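Local atomic coordinates of MGS-M5 (Unidentified, PDB entry 4Q3N), a protein that probably catalyses the NAD-dependent interconversion of L-lactate and pyruvate, as a tetrameric, Rossmann-fold member of the lactate/malate dehydrogenase family. Residues Q159-D164 / D202-E207; N167-I172 / N186-A191; E180-S185 / H211-V216; N250-I255 / P274-K279. All blocks are in the same frame, centred on the assembly; numbering follows the deposited sequence.

Contact 1. Residues Q159-D164 / D202-E207. With NA (sodium ion), chain B.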
loop_
_atom_site.group_PDB
_atom_site.type_symbol
_atom_site.label_atom_id
_atom_site.label_comp_id
_atom_site.label_asym_id
_atom_site.label_seq_id
_atom_site.Cartn_x
_atom_site.Cartn_y
_atom_site.Cartn_z
ATOM N N GLN A 159 18.003 13.714 10.495
ATOM C CA GLN A 159 19.066 13.084 11.231
ATOM C C GLN A 159 19.537 13.914 12.436
ATOM O O GLN A 159 20.100 13.346 13.376
ATOM C CB GLN A 159 20.280 12.766 10.289
ATOM C CG GLN A 159 19.939 11.771 9.197
ATOM C CD GLN A 159 19.216 10.534 9.701
ATOM O OE1 GLN A 159 19.853 9.602 10.164
ATOM N NE2 GLN A 159 17.868 10.508 9.583
ATOM N N TYR A 160 19.394 15.236 12.397
ATOM C CA TYR A 160 19.714 16.046 13.592
ATOM C C TYR A 160 18.606 15.928 14.670
ATOM O O TYR A 160 18.874 15.723 15.852
ATOM C CB TYR A 160 19.873 17.549 13.242
ATOM C CG TYR A 160 21.225 17.814 12.618
ATOM C CD1 TYR A 160 21.430 17.556 11.277
ATOM C CD2 TYR A 160 22.296 18.293 13.389
ATOM C CE1 TYR A 160 22.689 17.757 10.686
ATOM C CE2 TYR A 160 23.571 18.467 12.804
ATOM C CZ TYR A 160 23.731 18.215 11.450
ATOM O OH TYR A 160 24.948 18.412 10.820
ATOM N N ILE A 161 17.364 16.086 14.251
ATOM C CA ILE A 161 16.293 16.258 15.250
ATOM C C ILE A 161 15.487 14.994 15.511
ATOM O O ILE A 161 14.594 14.997 16.373
ATOM C CB ILE A 161 15.335 17.384 14.826
ATOM C CG1 ILE A 161 14.717 17.088 13.453
ATOM C CG2 ILE A 161 16.116 18.721 14.712
ATOM C CD1 ILE A 161 13.561 18.037 13.086
ATOM N N HIS A 162 15.823 13.919 14.807
ATOM C CA HIS A 162 15.198 12.600 15.021
ATOM C C HIS A 162 13.658 12.707 14.924
ATOM O O HIS A 162 12.933 12.222 15.810
ATOM C CB HIS A 162 15.612 12.036 16.381
ATOM C CG HIS A 162 17.100 12.028 16.567
ATOM N ND1 HIS A 162 17.733 12.723 17.577
ATOM C CD2 HIS A 162 18.082 11.470 15.815
ATOM C CE1 HIS A 162 19.044 12.552 17.466
ATOM N NE2 HIS A 162 19.281 11.799 16.404
ATOM N N ILE A 163 13.209 13.340 13.849
ATOM C CA ILE A 163 11.765 13.449 13.482
ATOM C C ILE A 163 11.614 12.828 12.070
ATOM O O ILE A 163 12.491 13.023 11.217
ATOM C CB ILE A 163 11.300 14.947 13.448
ATOM C CG1 ILE A 163 11.452 15.607 14.824
ATOM C CG2 ILE A 163 9.812 15.107 12.845
ATOM C CD1 ILE A 163 10.571 14.975 15.891
ATOM N N ASP A 164 10.564 12.038 11.848
ATOM C CA ASP A 164 10.181 11.544 10.524
ATOM C C ASP A 164 10.459 12.628 9.465
ATOM O O ASP A 164 9.960 13.750 9.578
ATOM C CB ASP A 164 8.683 11.170 10.582
ATOM C CG ASP A 164 8.182 10.417 9.341
ATOM O OD1 ASP A 164 8.802 10.543 8.242
ATOM O OD2 ASP A 164 7.118 9.720 9.466
ATOM N N ASP A 202 18.374 21.201 21.648
ATOM C CA ASP A 202 19.842 21.167 21.671
ATOM C C ASP A 202 20.417 20.420 20.490
ATOM O O ASP A 202 21.576 20.633 20.154
ATOM C CB ASP A 202 20.325 20.528 22.944
ATOM C CG ASP A 202 20.114 21.443 24.150
ATOM O OD1 ASP A 202 20.059 22.675 23.937
ATOM O OD2 ASP A 202 19.973 20.943 25.288
ATOM N N GLU A 203 19.592 19.566 19.869
ATOM C CA GLU A 203 19.979 18.737 18.724
ATOM C C GLU A 203 20.348 19.508 17.450
ATOM O O GLU A 203 20.958 18.946 16.559
ATOM C CB GLU A 203 18.842 17.767 18.367
ATOM C CG GLU A 203 18.658 16.618 19.359
ATOM C CD GLU A 203 17.814 16.979 20.611
ATOM O OE1 GLU A 203 17.443 18.158 20.811
ATOM O OE2 GLU A 203 17.532 16.057 21.403
ATOM N N ILE A 204 19.909 20.756 17.309
ATOM C CA ILE A 204 20.159 21.480 16.059
ATOM C C ILE A 204 20.438 22.962 16.352
ATOM O O ILE A 204 19.775 23.594 17.173
ATOM C CB ILE A 204 19.012 21.312 15.040
ATOM C CG1 ILE A 204 19.435 21.807 13.653
ATOM C CG2 ILE A 204 17.674 21.954 15.529
ATOM C CD1 ILE A 204 18.583 21.173 12.495
ATOM N N SER A 205 21.489 23.480 15.711
ATOM C CA SER A 205 21.910 24.861 15.929
ATOM C C SER A 205 22.017 25.602 14.599
ATOM O O SER A 205 21.987 24.996 13.527
ATOM C CB SER A 205 23.271 24.926 16.661
ATOM O OG SER A 205 23.253 24.263 17.913
ATOM N N PHE A 206 22.165 26.922 14.674
ATOM C CA PHE A 206 22.396 27.740 13.479
ATOM C C PHE A 206 23.576 27.217 12.644
ATOM O O PHE A 206 23.489 27.168 11.426
ATOM C CB PHE A 206 22.610 29.198 13.896
ATOM C CG PHE A 206 22.631 30.166 12.752
ATOM C CD1 PHE A 206 21.436 30.661 12.216
ATOM C CD2 PHE A 206 23.851 30.623 12.223
ATOM C CE1 PHE A 206 21.460 31.586 11.140
ATOM C CE2 PHE A 206 23.888 31.540 11.157
ATOM C CZ PHE A 206 22.703 32.025 10.612
ATOM N N GLU A 207 24.664 26.775 13.286
ATOM C CA GLU A 207 25.847 26.291 12.549
ATOM C C GLU A 207 25.555 25.068 11.733
ATOM O O GLU A 207 26.187 24.831 10.697
ATOM C CB GLU A 207 27.007 25.964 13.497
ATOM C CG GLU A 207 27.577 27.176 14.217
ATOM C CD GLU A 207 26.637 27.731 15.289
ATOM O OE1 GLU A 207 26.069 26.931 16.075
ATOM O OE2 GLU A 207 26.472 28.975 15.344
HETATM NA NA NA B . 19.488 24.501 19.221
HETATM O O HOH W 1 16.043 14.054 19.848
HETATM O O HOH W 2 19.172 24.891 21.858
HETATM O O HOH W 3 21.760 23.852 19.776
HETATM O O HOH W 4 20.641 26.535 19.262
#
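A sodium-binding loop between helices 194-200 and 206-227 rests on the C-terminal end of helix 147-161, within the C-terminal domain of the lactate/malate dehydrogenase family. Ile204 belongs to the ion site and to the packing: Ile204 O binds the sodium ion at 2.3 Å, beside the carbonyl oxygens of Met201 and Ile198 and waters 2, 3 and 4, while its side chain turns to the helix end. With CG1 anti to the backbone N (chi1 -167°), the Ile204 tip CD1 lies 3.9 Å from Tyr160 CB, and the branch CG2, in the crowded position, meets Ile161 CG2 at 3.7 Å, the two isoleucines lying askew. Glu203 O comes to the edge of the Tyr160 ring, in its plane and 3.5 Å from Tyr160 CD2, and Glu203 CB lies against the helix-end carbonyl, 3.2 Å from Tyr160 O. Helical geometry stops at His162, which has positive phi; one face of its imidazole lies, near the rim, against Tyr160 O. Glu203 is bent at chi2 (83°), and its nearby negative charge could favour a protonated histidine. Water 1 joins the two, in the imidazole plane at 3.1 Å from His162 ND1 and donating over 2.9 Å to Glu203 OE2.

Contact 2. Residues N167-I172 / N186-A191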
loop_
_atom_site.group_PDB
_atom_site.type_symbol
_atom_site.label_atom_id
_atom_site.label_comp_id
_atom_site.label_asym_id
_atom_site.label_seq_id
_atom_site.Cartn_x
_atom_site.Cartn_y
_atom_site.Cartn_z
ATOM N N ASN A 167 7.837 14.811 8.039
ATOM C CA ASN A 167 7.270 15.912 8.841
ATOM C C ASN A 167 8.117 17.181 8.672
ATOM O O ASN A 167 7.822 18.198 9.269
ATOM C CB ASN A 167 7.265 15.577 10.350
ATOM C CG ASN A 167 5.968 14.988 10.845
ATOM O OD1 ASN A 167 4.862 15.206 10.303
ATOM N ND2 ASN A 167 6.093 14.228 11.893
ATOM N N VAL A 168 9.200 17.095 7.891
ATOM C CA VAL A 168 10.104 18.225 7.719
ATOM C C VAL A 168 9.720 18.981 6.477
ATOM O O VAL A 168 9.768 18.437 5.394
ATOM C CB VAL A 168 11.595 17.751 7.642
ATOM C CG1 VAL A 168 12.535 18.960 7.341
ATOM C CG2 VAL A 168 11.998 17.057 8.982
ATOM N N HIS A 169 9.287 20.233 6.619
ATOM C CA HIS A 169 8.712 20.928 5.466
ATOM C C HIS A 169 9.580 22.118 5.109
ATOM O O HIS A 169 9.397 23.203 5.659
ATOM C CB HIS A 169 7.317 21.408 5.752
ATOM C CG HIS A 169 6.439 20.328 6.288
ATOM N ND1 HIS A 169 6.220 19.152 5.599
ATOM C CD2 HIS A 169 5.740 20.235 7.446
ATOM C CE1 HIS A 169 5.394 18.391 6.296
ATOM N NE2 HIS A 169 5.104 19.016 7.425
ATOM N N ALA A 170 10.506 21.902 4.187
ATOM C CA ALA A 170 11.499 22.892 3.819
ATOM C C ALA A 170 11.881 22.562 2.375
ATOM O O ALA A 170 11.774 21.383 1.991
ATOM C CB ALA A 170 12.726 22.801 4.749
ATOM N N TYR A 171 12.280 23.582 1.602
ATOM C CA TYR A 171 12.549 23.456 0.164
ATOM C C TYR A 171 13.982 23.857 -0.152
ATOM O O TYR A 171 14.541 24.785 0.477
ATOM C CB TYR A 171 11.633 24.343 -0.692
ATOM C CG TYR A 171 10.126 24.108 -0.536
ATOM C CD1 TYR A 171 9.563 22.838 -0.653
ATOM C CD2 TYR A 171 9.284 25.163 -0.262
ATOM C CE1 TYR A 171 8.181 22.638 -0.487
ATOM C CE2 TYR A 171 7.894 24.986 -0.098
ATOM C CZ TYR A 171 7.359 23.719 -0.219
ATOM O OH TYR A 171 6.009 23.567 -0.040
ATOM N N ILE A 172 14.543 23.178 -1.140
ATOM C CA ILE A 172 15.650 23.705 -1.922
ATOM C C ILE A 172 15.056 24.354 -3.157
ATOM O O ILE A 172 14.193 23.735 -3.798
ATOM C CB ILE A 172 16.618 22.598 -2.356
ATOM C CG1 ILE A 172 17.158 21.895 -1.116
ATOM C CG2 ILE A 172 17.760 23.183 -3.287
ATOM C CD1 ILE A 172 18.251 22.757 -0.314
ATOM N N ASN A 186 11.161 30.020 5.206
ATOM C CA ASN A 186 9.873 29.278 5.129
ATOM C C ASN A 186 10.084 27.792 5.375
ATOM O O ASN A 186 9.808 26.972 4.500
ATOM C CB ASN A 186 9.210 29.435 3.755
ATOM C CG ASN A 186 8.631 30.812 3.514
ATOM O OD1 ASN A 186 7.413 30.980 3.484
ATOM N ND2 ASN A 186 9.494 31.807 3.317
ATOM N N ALA A 187 10.649 27.434 6.516
ATOM C CA ALA A 187 10.964 26.036 6.795
ATOM C C ALA A 187 10.341 25.705 8.136
ATOM O O ALA A 187 10.429 26.516 9.041
ATOM C CB ALA A 187 12.458 25.795 6.816
ATOM N N ASN A 188 9.644 24.572 8.234
ATOM C CA ASN A 188 9.118 24.155 9.512
ATOM C C ASN A 188 9.186 22.642 9.722
ATOM O O ASN A 188 9.492 21.857 8.809
ATOM C CB ASN A 188 7.688 24.647 9.725
ATOM C CG ASN A 188 6.836 24.523 8.518
ATOM O OD1 ASN A 188 6.814 25.427 7.679
ATOM N ND2 ASN A 188 6.075 23.431 8.433
ATOM N N VAL A 189 8.995 22.253 10.972
ATOM C CA VAL A 189 8.932 20.838 11.309
ATOM C C VAL A 189 7.534 20.642 11.882
ATOM O O VAL A 189 7.183 21.246 12.891
ATOM C CB VAL A 189 10.059 20.442 12.296
ATOM C CG1 VAL A 189 9.929 18.958 12.701
ATOM C CG2 VAL A 189 11.422 20.713 11.644
ATOM N N GLY A 190 6.697 19.878 11.184
ATOM C CA GLY A 190 5.303 19.784 11.594
ATOM C C GLY A 190 4.710 21.139 11.231
ATOM O O GLY A 190 4.715 21.541 10.070
ATOM N N ALA A 191 4.277 21.894 12.222
ATOM C CA ALA A 191 3.770 23.236 11.931
ATOM C C ALA A 191 4.712 24.304 12.518
ATOM O O ALA A 191 4.431 25.485 12.468
ATOM C CB ALA A 191 2.375 23.387 12.499
HETATM O O HOH W 5 11.585 26.079 2.767
#
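The backbone O of Asn167 is gripped twice from across the strands, by one hydrogen bond from Gly190 N (2.8 Å, running nearly along the C=O axis) and by a CA-H...O contact from Val189, and it also lies over one face of the His169 ring, toward the rim. It ends a short antiparallel ladder joining strands 168-173 and 188-189, neighbours in the small sheet of the C-terminal domain. His169 and Asn188 form the hydrogen-bonded pair: His169 N donates to Asn188 O over 2.7 Å, and Asn188 N returns a bond of 2.9 Å to His169 O from above that carbonyl's plane. His169 O is likewise held twice, with Ala187 CA 3.4 Å away. Their side chains share one face of the sheet, imidazole and amide planes 56° apart. Asn188 CG takes the crowded position (chi1 42°), which turns the amide along its own strand, and Asn188 ND2 reaches Gly190 O from above its carbonyl plane in a bent bond (2.8 Å, 133°). On this face the His169 ring also stacks on His169 of the second subunit. Val168 and Val189, the non-hydrogen-bonded pair, turn the other way, toward helix 147-161. Farther along, water 5 bridges Tyr171 N and Asn186 O, and Ala170 CB and Ala187 CB touch at 3.6 Å. At the edge of the imidazole, in its plane, His169 CD2 approaches Gly190 O to 3.1 Å.

Contact 3. Residues E180-S185 / H211-V216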
loop_
_atom_site.group_PDB
_atom_site.type_symbol
_atom_site.label_atom_id
_atom_site.label_comp_id
_atom_site.label_asym_id
_atom_site.label_seq_id
_atom_site.Cartn_x
_atom_site.Cartn_y
_atom_site.Cartn_z
ATOM N N GLU A 180 21.747 26.365 -6.376
ATOM C CA GLU A 180 20.572 26.135 -5.527
ATOM C C GLU A 180 20.769 26.662 -4.117
ATOM O O GLU A 180 21.870 26.857 -3.664
ATOM C CB GLU A 180 20.241 24.667 -5.402
ATOM C CG GLU A 180 21.314 23.911 -4.604
ATOM C CD GLU A 180 21.191 22.425 -4.794
ATOM O OE1 GLU A 180 20.398 22.029 -5.670
ATOM O OE2 GLU A 180 21.859 21.664 -4.078
ATOM N N PHE A 181 19.689 26.843 -3.385
ATOM C CA PHE A 181 19.844 27.408 -2.053
ATOM C C PHE A 181 18.679 26.934 -1.184
ATOM O O PHE A 181 17.638 26.494 -1.700
ATOM C CB PHE A 181 19.887 28.950 -2.106
ATOM C CG PHE A 181 18.585 29.572 -2.599
ATOM C CD1 PHE A 181 18.349 29.705 -3.969
ATOM C CD2 PHE A 181 17.602 29.988 -1.699
ATOM C CE1 PHE A 181 17.155 30.238 -4.433
ATOM C CE2 PHE A 181 16.399 30.530 -2.136
ATOM C CZ PHE A 181 16.170 30.671 -3.515
ATOM N N VAL A 182 18.859 26.979 0.133
ATOM C CA VAL A 182 17.803 26.557 1.041
ATOM C C VAL A 182 16.919 27.736 1.334
ATOM O O VAL A 182 17.397 28.812 1.630
ATOM C CB VAL A 182 18.336 26.054 2.405
ATOM C CG1 VAL A 182 17.178 25.503 3.270
ATOM C CG2 VAL A 182 19.429 25.038 2.232
ATOM N N CYS A 183 15.622 27.527 1.303
ATOM C CA CYS A 183 14.732 28.579 1.753
ATOM C C CYS A 183 14.513 28.402 3.273
ATOM O O CYS A 183 13.552 27.752 3.708
ATOM C CB CYS A 183 13.411 28.506 0.966
ATOM S SG CYS A 183 12.234 29.733 1.472
ATOM N N TRP A 184 15.432 28.924 4.084
ATOM C CA TRP A 184 15.275 28.777 5.535
ATOM C C TRP A 184 14.149 29.640 6.119
ATOM O O TRP A 184 13.694 29.350 7.203
ATOM C CB TRP A 184 16.588 29.124 6.268
ATOM C CG TRP A 184 17.746 28.130 6.000
ATOM C CD1 TRP A 184 18.979 28.401 5.433
ATOM C CD2 TRP A 184 17.765 26.746 6.350
ATOM N NE1 TRP A 184 19.743 27.257 5.391
ATOM C CE2 TRP A 184 19.031 26.222 5.938
ATOM C CE3 TRP A 184 16.833 25.887 6.959
ATOM C CZ2 TRP A 184 19.392 24.887 6.136
ATOM C CZ3 TRP A 184 17.176 24.544 7.130
ATOM C CH2 TRP A 184 18.444 24.052 6.710
ATOM N N SER A 185 13.754 30.735 5.452
ATOM C CA SER A 185 12.763 31.650 6.034
ATOM C C SER A 185 11.376 30.996 6.076
ATOM O O SER A 185 10.503 31.427 6.850
ATOM C CB SER A 185 12.680 32.947 5.238
ATOM O OG SER A 185 12.271 32.650 3.897
ATOM N N HIS A 211 26.112 23.753 7.383
ATOM C CA HIS A 211 26.653 22.426 7.101
ATOM C C HIS A 211 25.697 21.603 6.256
ATOM O O HIS A 211 26.089 20.944 5.300
ATOM C CB HIS A 211 26.935 21.661 8.372
ATOM C CG HIS A 211 27.439 20.285 8.102
ATOM N ND1 HIS A 211 26.670 19.159 8.269
ATOM C CD2 HIS A 211 28.625 19.855 7.627
ATOM C CE1 HIS A 211 27.368 18.092 7.933
ATOM N NE2 HIS A 211 28.558 18.489 7.529
ATOM N N ILE A 212 24.422 21.639 6.638
ATOM C CA ILE A 212 23.392 20.897 5.910
ATOM C C ILE A 212 23.285 21.371 4.455
ATOM O O ILE A 212 23.172 20.545 3.538
ATOM C CB ILE A 212 21.989 21.021 6.645
ATOM C CG1 ILE A 212 22.055 20.211 7.947
ATOM C CG2 ILE A 212 20.869 20.547 5.719
ATOM C CD1 ILE A 212 20.833 20.446 8.988
ATOM N N TYR A 213 23.335 22.687 4.243
ATOM C CA TYR A 213 23.333 23.202 2.871
ATOM C C TYR A 213 24.513 22.612 2.081
ATOM O O TYR A 213 24.344 22.123 0.959
ATOM C CB TYR A 213 23.362 24.748 2.868
ATOM C CG TYR A 213 23.892 25.376 1.570
ATOM C CD1 TYR A 213 23.130 25.431 0.388
ATOM C CD2 TYR A 213 25.157 25.903 1.544
ATOM C CE1 TYR A 213 23.696 26.028 -0.804
ATOM C CE2 TYR A 213 25.702 26.467 0.414
ATOM C CZ TYR A 213 24.984 26.530 -0.753
ATOM O OH TYR A 213 25.625 27.101 -1.849
ATOM N N LEU A 214 25.703 22.627 2.678
ATOM C CA LEU A 214 26.887 22.065 2.009
ATOM C C LEU A 214 26.695 20.593 1.687
ATOM O O LEU A 214 27.010 20.143 0.575
ATOM C CB LEU A 214 28.124 22.261 2.880
ATOM C CG LEU A 214 28.510 23.729 3.153
ATOM C CD1 LEU A 214 29.799 23.913 3.983
ATOM C CD2 LEU A 214 28.629 24.482 1.839
ATOM N N LYS A 215 26.132 19.842 2.638
ATOM C CA LYS A 215 25.865 18.408 2.408
ATOM C C LYS A 215 24.929 18.215 1.234
ATOM O O LYS A 215 25.087 17.313 0.405
ATOM C CB LYS A 215 25.206 17.756 3.661
ATOM C CG LYS A 215 26.148 17.473 4.815
ATOM C CD LYS A 215 27.141 16.363 4.429
ATOM C CE LYS A 215 26.414 15.020 4.169
ATOM N NZ LYS A 215 25.668 14.435 5.339
ATOM N N VAL A 216 23.896 19.036 1.192
ATOM C CA VAL A 216 22.954 18.934 0.080
ATOM C C VAL A 216 23.628 19.277 -1.253
ATOM O O VAL A 216 23.459 18.564 -2.255
ATOM C CB VAL A 216 21.725 19.848 0.316
ATOM C CG1 VAL A 216 20.857 19.966 -0.956
ATOM C CG2 VAL A 216 20.904 19.326 1.484
#
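A buried carboxylate set against a methyl group is the odd feature here: Glu180 OE2 lies 3.7 Å from Val216 CG1, with no hydrogen bond crossing between the two segments. Glu180 CG takes the crowded position (chi1 68°) and the chain then runs extended, carrying the acid at a slant across the valine. Asp149 is close to the other oxygen, Glu180 OE1, so one of the two acids may be easier to protonate. The backbone O of Glu180 lies in the ring plane of Tyr213, 3.5 Å from Tyr213 CE1 at the edge. Tyr213 CG stands anti to the backbone N (chi1 158°), and the phenol hydroxyl is held by Arg217, one turn further along. These residues pack helix 206-227 onto strand 181-182, an outer strand of the antiparallel sheet. Val182 and Tyr213 run antiparallel alongside one another, Val182 CG2 meeting Tyr213 CB at 4.0 Å. An inverse gamma turn centred on Cys183, with a weak bond from Trp184 N to Val182 O, then folds the chain back. The indole lies back over Val182, with Val182 CG1 3.3 Å above the centre of the Trp184 ring, and its edge atom Trp184 CH2 meets Ile212 CG2 at 4.4 Å.

Contact 4. Residues N250-I255 / P274-K279. With ACT (acetate ion), chain F.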
loop_
_atom_site.group_PDB
_atom_site.type_symbol
_atom_site.label_atom_id
_atom_site.label_comp_id
_atom_site.label_asym_id
_atom_site.label_seq_id
_atom_site.Cartn_x
_atom_site.Cartn_y
_atom_site.Cartn_z
ATOM N N ASN A 250 -3.306 17.829 -6.220
ATOM C CA ASN A 250 -3.083 19.248 -5.859
ATOM C C ASN A 250 -2.054 19.284 -4.722
ATOM O O ASN A 250 -2.261 19.885 -3.640
ATOM C CB ASN A 250 -4.411 19.940 -5.475
ATOM C CG ASN A 250 -5.285 20.234 -6.699
ATOM O OD1 ASN A 250 -4.821 20.817 -7.670
ATOM N ND2 ASN A 250 -6.526 19.811 -6.660
ATOM N N ARG A 251 -0.947 18.608 -5.003
ATOM C CA ARG A 251 0.192 18.441 -4.101
ATOM C C ARG A 251 1.220 19.539 -4.381
ATOM O O ARG A 251 1.474 19.857 -5.530
ATOM C CB ARG A 251 0.824 17.093 -4.328
ATOM C CG ARG A 251 1.813 16.643 -3.230
ATOM C CD ARG A 251 1.030 16.207 -1.971
ATOM N NE ARG A 251 1.975 15.772 -0.951
ATOM C CZ ARG A 251 1.683 14.968 0.068
ATOM N NH1 ARG A 251 0.456 14.497 0.206
ATOM N NH2 ARG A 251 2.641 14.614 0.935
ATOM N N ILE A 252 1.833 20.082 -3.344
ATOM C CA ILE A 252 2.883 21.096 -3.531
ATOM C C ILE A 252 4.231 20.398 -3.506
ATOM O O ILE A 252 4.594 19.769 -2.489
ATOM C CB ILE A 252 2.850 22.167 -2.440
ATOM C CG1 ILE A 252 1.477 22.851 -2.454
ATOM C CG2 ILE A 252 4.019 23.179 -2.661
ATOM C CD1 ILE A 252 1.210 23.718 -1.239
ATOM N N LEU A 253 4.927 20.474 -4.633
ATOM C CA LEU A 253 6.300 19.940 -4.782
ATOM C C LEU A 253 7.212 20.935 -5.484
ATOM O O LEU A 253 6.791 21.622 -6.400
ATOM C CB LEU A 253 6.322 18.647 -5.622
ATOM C CG LEU A 253 5.541 17.471 -5.002
ATOM C CD1 LEU A 253 5.363 16.400 -6.034
ATOM C CD2 LEU A 253 6.243 16.877 -3.724
ATOM N N PRO A 254 8.487 20.980 -5.082
ATOM C CA PRO A 254 9.417 21.874 -5.763
ATOM C C PRO A 254 9.866 21.169 -7.023
ATOM O O PRO A 254 10.353 20.038 -6.950
ATOM C CB PRO A 254 10.542 22.065 -4.754
ATOM C CG PRO A 254 10.522 20.780 -3.907
ATOM C CD PRO A 254 9.061 20.342 -3.883
ATOM N N ILE A 255 9.617 21.799 -8.173
ATOM C CA ILE A 255 9.956 21.221 -9.479
ATOM C C ILE A 255 10.409 22.344 -10.368
ATOM O O ILE A 255 10.238 23.513 -10.006
ATOM C CB ILE A 255 8.743 20.518 -10.129
ATOM C CG1 ILE A 255 7.489 21.397 -10.004
ATOM C CG2 ILE A 255 8.420 19.239 -9.381
ATOM C CD1 ILE A 255 6.378 21.003 -10.972
ATOM N N PRO A 274 8.345 25.775 -5.671
ATOM C CA PRO A 274 7.230 24.924 -5.229
ATOM C C PRO A 274 6.009 25.145 -6.140
ATOM O O PRO A 274 5.659 26.271 -6.463
ATOM C CB PRO A 274 6.964 25.397 -3.795
ATOM C CG PRO A 274 7.422 26.835 -3.761
ATOM C CD PRO A 274 8.585 26.924 -4.774
ATOM N N ALA A 275 5.372 24.069 -6.557
ATOM C CA ALA A 275 4.246 24.211 -7.460
ATOM C C ALA A 275 3.170 23.194 -7.115
ATOM O O ALA A 275 3.458 22.126 -6.576
ATOM C CB ALA A 275 4.720 24.048 -8.957
ATOM N N VAL A 276 1.930 23.548 -7.441
ATOM C CA VAL A 276 0.793 22.689 -7.201
ATOM C C VAL A 276 0.578 21.792 -8.418
ATOM O O VAL A 276 0.285 22.291 -9.517
ATOM C CB VAL A 276 -0.500 23.524 -6.922
ATOM C CG1 VAL A 276 -1.680 22.567 -6.638
ATOM C CG2 VAL A 276 -0.283 24.456 -5.752
ATOM N N LEU A 277 0.675 20.481 -8.214
ATOM C CA LEU A 277 0.478 19.486 -9.288
ATOM C C LEU A 277 -0.854 18.738 -9.163
ATOM O O LEU A 277 -1.207 18.265 -8.078
ATOM C CB LEU A 277 1.594 18.456 -9.265
ATOM C CG LEU A 277 2.952 18.984 -9.752
ATOM C CD1 LEU A 277 4.057 17.962 -9.432
ATOM C CD2 LEU A 277 2.852 19.162 -11.271
ATOM N N ASN A 278 -1.553 18.575 -10.276
ATOM C CA ASN A 278 -2.760 17.761 -10.269
ATOM C C ASN A 278 -2.837 17.098 -11.662
ATOM O O ASN A 278 -1.857 17.114 -12.404
ATOM C CB ASN A 278 -4.002 18.625 -9.913
ATOM C CG ASN A 278 -4.316 19.677 -10.962
ATOM O OD1 ASN A 278 -4.027 19.487 -12.126
ATOM N ND2 ASN A 278 -4.935 20.806 -10.541
ATOM N N LYS A 279 -3.972 16.527 -12.031
ATOM C CA LYS A 279 -4.057 15.695 -13.242
ATOM C C LYS A 279 -3.827 16.498 -14.504
ATOM O O LYS A 279 -3.538 15.955 -15.576
ATOM C CB LYS A 279 -5.441 15.032 -13.349
ATOM C CG LYS A 279 -6.570 15.996 -13.647
ATOM C CD LYS A 279 -7.907 15.230 -13.678
ATOM C CE LYS A 279 -9.072 16.202 -13.708
ATOM N NZ LYS A 279 -9.093 16.968 -15.004
HETATM C C ACT F . -7.866 18.776 -2.935
HETATM O O ACT F . -8.541 19.266 -1.965
HETATM O OXT ACT F . -7.951 19.301 -4.094
HETATM C CH3 ACT F . -6.990 17.571 -2.743
#
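Two flat amides, Asn250 and Asn278, extend together in one direction with their planes 79° apart, meeting at their edges. Asn278 ND2 donates to Asn250 OD1 at 2.9 Å, approaching on a lone pair in the carbonyl plane; the other end of the acceptor amide, Asn250 ND2, donates to the acetate OXT at 3.0 Å. Asn278 OD1 is taken by Asp280 N, so this amide too is held at both ends. Next to the pair is a G1 beta bulge, where Asn250, with positive phi (56°), and Arg251 both face Leu277. Beyond it the beta hairpin of strands 251-258 and 270-278 runs in regular antiparallel register. Arg251 and Leu277 exchange two backbone bonds, as do Leu253 and Ala275. On the face carrying Leu253 and Leu277, the leucines lie roughly perpendicular, and Ile255 CD1 meets Leu277 CD2 tip to tip at 4.0 Å. On the reverse face Ile252 CG2 lies alongside Pro274 CB, 3.9 Å away. At the subunit interface Arg251 forms a salt bridge with Asp164 of the second subunit. Helix 232-246 covers the leucine face through Ile241 and Ala244, whereas Tyr171 of strand 168-173 packs on Ile252 and both prolines, and strand 281-285 flanks 270-278.

From the N terminus, the chain completes its Rossmann sheet before helix 147-161 opens contact 1, whose loop closes when segment 202-207 returns to the helix end. Contact 2 is nested inside that loop. Contact 3 opens within contact 2 and closes later, on helix 206-227, so it crosses both. The three meet physically: Ile161 and Ile163 pack on Val189, Tyr160 on Ile212, and Ile172 on Val182, tying two helices to one small antiparallel sheet. Contact 4 follows in series as a hairpin, yet it abuts strand 168-173 of contact 2. Contacts 1, 2 and 4 also touch the second subunit.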